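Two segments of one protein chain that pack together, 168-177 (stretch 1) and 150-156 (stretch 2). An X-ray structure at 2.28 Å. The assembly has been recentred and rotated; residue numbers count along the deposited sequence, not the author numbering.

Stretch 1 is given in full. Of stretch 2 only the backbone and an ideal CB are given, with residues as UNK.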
# COMPACT_ATOMS: atom_id res chain seq x y z
N THR A 168 -15.57 11.49 -3.83
CA THR A 168 -16.55 11.51 -2.77
C THR A 168 -17.81 10.74 -3.12
O THR A 168 -18.31 10.03 -2.27
CB THR A 168 -16.85 12.93 -2.32
OG1 THR A 168 -17.16 13.75 -3.45
CG2 THR A 168 -15.65 13.48 -1.53
N THR A 169 -18.28 10.84 -4.37
CA THR A 169 -19.40 10.05 -4.80
C THR A 169 -19.10 8.57 -4.91
O THR A 169 -19.99 7.72 -4.70
CB THR A 169 -20.01 10.54 -6.14
OG1 THR A 169 -19.05 10.42 -7.19
CG2 THR A 169 -20.47 11.98 -6.04
N GLN A 170 -17.84 8.22 -5.21
CA GLN A 170 -17.48 6.79 -5.15
C GLN A 170 -17.52 6.29 -3.73
O GLN A 170 -18.07 5.22 -3.47
CB GLN A 170 -16.16 6.50 -5.80
CG GLN A 170 -16.21 6.62 -7.32
CD GLN A 170 -14.82 6.77 -7.92
OE1 GLN A 170 -13.83 6.73 -7.20
NE2 GLN A 170 -14.74 6.91 -9.23
N LEU A 171 -17.02 7.07 -2.79
CA LEU A 171 -17.17 6.73 -1.38
C LEU A 171 -18.63 6.56 -0.99
O LEU A 171 -19.01 5.59 -0.39
CB LEU A 171 -16.55 7.82 -0.52
CG LEU A 171 -15.11 7.74 0.06
CD1 LEU A 171 -14.28 6.57 -0.35
CD2 LEU A 171 -14.37 9.03 -0.17
N VAL A 172 -19.47 7.50 -1.34
CA VAL A 172 -20.85 7.38 -0.96
C VAL A 172 -21.48 6.12 -1.57
O VAL A 172 -22.17 5.38 -0.87
CB VAL A 172 -21.64 8.66 -1.31
CG1 VAL A 172 -23.13 8.43 -1.24
CG2 VAL A 172 -21.29 9.77 -0.37
N ALA A 173 -21.24 5.85 -2.86
CA ALA A 173 -21.79 4.64 -3.46
C ALA A 173 -21.34 3.41 -2.69
O ALA A 173 -22.11 2.47 -2.49
CB ALA A 173 -21.39 4.55 -4.92
N LEU A 174 -20.07 3.37 -2.28
CA LEU A 174 -19.53 2.20 -1.58
C LEU A 174 -20.17 2.05 -0.21
O LEU A 174 -20.36 0.93 0.22
CB LEU A 174 -18.01 2.26 -1.47
CG LEU A 174 -17.23 1.90 -2.76
CD1 LEU A 174 -15.82 2.54 -2.82
CD2 LEU A 174 -17.13 0.41 -2.96
N ALA A 175 -20.49 3.16 0.46
CA ALA A 175 -21.22 3.14 1.74
C ALA A 175 -22.61 2.57 1.58
O ALA A 175 -23.06 1.82 2.43
CB ALA A 175 -21.37 4.54 2.35
N ILE A 176 -23.28 2.96 0.51
CA ILE A 176 -24.62 2.46 0.24
C ILE A 176 -24.59 0.95 -0.05
O ILE A 176 -25.34 0.21 0.52
CB ILE A 176 -25.26 3.21 -0.96
CG1 ILE A 176 -25.65 4.61 -0.52
CG2 ILE A 176 -26.47 2.45 -1.55
CD1 ILE A 176 -25.85 5.52 -1.72
N PHE A 177 -23.70 0.53 -0.94
CA PHE A 177 -23.40 -0.88 -1.16
C PHE A 177 -23.10 -1.65 0.15
O PHE A 177 -23.61 -2.74 0.36
CB PHE A 177 -22.20 -0.99 -2.14
CG PHE A 177 -21.65 -2.37 -2.28
CD1 PHE A 177 -22.40 -3.34 -2.88
CD2 PHE A 177 -20.40 -2.68 -1.83
CE1 PHE A 177 -21.91 -4.62 -3.03
CE2 PHE A 177 -19.90 -3.96 -1.97
CZ PHE A 177 -20.67 -4.93 -2.58
N UNK A 150 -24.17 -2.51 -12.33
CA UNK A 150 -23.52 -1.23 -12.27
C UNK A 150 -24.25 -0.36 -11.25
O UNK A 150 -25.43 -0.15 -11.36
CB UNK A 150 -23.49 -0.57 -13.65
N UNK A 151 -23.55 0.09 -10.25
CA UNK A 151 -24.01 1.14 -9.39
C UNK A 151 -23.42 2.46 -9.92
O UNK A 151 -22.20 2.65 -9.92
CB UNK A 151 -23.61 0.88 -7.94
N UNK A 152 -24.30 3.39 -10.34
CA UNK A 152 -23.86 4.61 -10.95
C UNK A 152 -23.74 5.71 -9.88
O UNK A 152 -24.64 5.93 -9.12
CB UNK A 152 -24.82 5.02 -12.07
N UNK A 153 -22.61 6.38 -9.85
CA UNK A 153 -22.46 7.61 -9.12
C UNK A 153 -23.13 8.72 -9.94
O UNK A 153 -23.42 8.54 -11.09
CB UNK A 153 -20.99 7.91 -8.85
N UNK A 154 -23.43 9.84 -9.32
CA UNK A 154 -23.98 10.97 -10.04
C UNK A 154 -23.04 12.11 -9.85
O UNK A 154 -23.40 13.11 -9.26
CB UNK A 154 -25.39 11.33 -9.57
N UNK A 155 -21.81 11.95 -10.29
CA UNK A 155 -20.86 13.02 -10.17
C UNK A 155 -21.00 14.08 -11.29
O UNK A 155 -20.56 15.21 -11.08
CB UNK A 155 -19.45 12.43 -10.17
N UNK A 156 -21.63 13.76 -12.42
CA UNK A 156 -21.57 14.63 -13.60
C UNK A 156 -20.17 14.58 -14.16
O UNK A 156 -19.45 13.67 -13.85
CB UNK A 156 -21.97 16.07 -13.26

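Stretch 1 is helical throughout, its backbone tied by hydrogen bonds such as Ala173 N to Thr169 O (2.9 Å), and it turns Thr169, Ala173 and Ile176 toward stretch 2. No hydrogen bond joins the two stretches, so they meet through van der Waals packing, with apolar contacts round position 151.

Position 150 has strand angles, and nothing of stretch 1 lies within 5.5 Å of its ideal CB. The helix sets no requirement here, and many residues would do; the deposited one is Ala150, which makes no contact.

At position 151 the CA-to-CB bond points toward the helix, yet the ideal CB is still 5.2 Å from Ala173 CB. The gap is bordered by that methyl and, farther along the helix, by the side chain of Ile176. A long or broad apolar side chain, such as leucine, isoleucine, methionine or an aromatic, could span it, whereas a small one would stop short. The residue is Phe151. With chi1 in t, its ring lies with one face under Ala173 CB, which sits 3.8 Å from the ring centroid and 27° off the normal, a CH-pi contact whose closest approach is 3.4 Å, to CE1. Ile176 CG2 meets the ring at its edge instead, 3.7 Å from CE2.

Position 152 reverses the direction, as strand alternation predicts, and its CB points away. Stretch 1 places little restriction on it; Met152, present as selenomethionine, makes no contact.

Position 153 faces the helix again, at the closest CA approach of the two stretches (5.8 Å from Thr169 CA to the CA of 153). Its ideal CB is already 3.6 Å from Thr169 OG1, with Gln170 N and Ala173 CB a little beyond, so a compact side chain suits: alanine, serine, threonine or valine. Thr153 occupies it with chi1 in p. Thr153 CG2 lies 3.4 Å from Thr169 O and 4.0 Å from Ala173 CB, and Thr153 CB is 3.6 Å from Thr169 OG1; Thr153 OG1 is also hydrogen-bonded elsewhere in the structure.

Position 154 points away, leaving room for a long polar or charged chain. It is Lys154, and the closest approach of its side chain is 6.0 Å, from Lys154 CB to Thr169 CG2.

Position 155 turns back, its ideal CB 3.6 Å from Thr169 OG1. Alanine or serine would fit readily. Ala155 packs its CB against that hydroxyl oxygen, Thr169 OG1, at 3.6 Å.

Position 156 is out of reach of the helix, but its phi of 70° favours glycine, and Gly156 is found.

Stretch 2 150-156: AFMTKAG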
# COMPACT_ATOMS: atom_id res chain seq x y z
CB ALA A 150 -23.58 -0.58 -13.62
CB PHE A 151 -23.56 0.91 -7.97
CG PHE A 151 -24.05 1.94 -7.04
CD1 PHE A 151 -23.90 3.30 -7.33
CD2 PHE A 151 -24.72 1.59 -5.90
CE1 PHE A 151 -24.38 4.29 -6.48
CE2 PHE A 151 -25.24 2.59 -5.06
CZ PHE A 151 -25.04 3.94 -5.36
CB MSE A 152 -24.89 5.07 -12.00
CG MSE A 152 -25.25 4.04 -13.06
SE MSE A 152 -23.65 3.37 -14.00
CE MSE A 152 -23.16 5.11 -14.81
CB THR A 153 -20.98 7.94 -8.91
OG1 THR A 153 -20.32 7.98 -10.20
CG2 THR A 153 -20.31 6.88 -8.02
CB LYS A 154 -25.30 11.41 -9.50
CG LYS A 154 -26.38 10.35 -9.40
CD LYS A 154 -26.39 9.43 -10.54
CE LYS A 154 -27.75 9.02 -10.84
NZ LYS A 154 -27.82 7.63 -11.25
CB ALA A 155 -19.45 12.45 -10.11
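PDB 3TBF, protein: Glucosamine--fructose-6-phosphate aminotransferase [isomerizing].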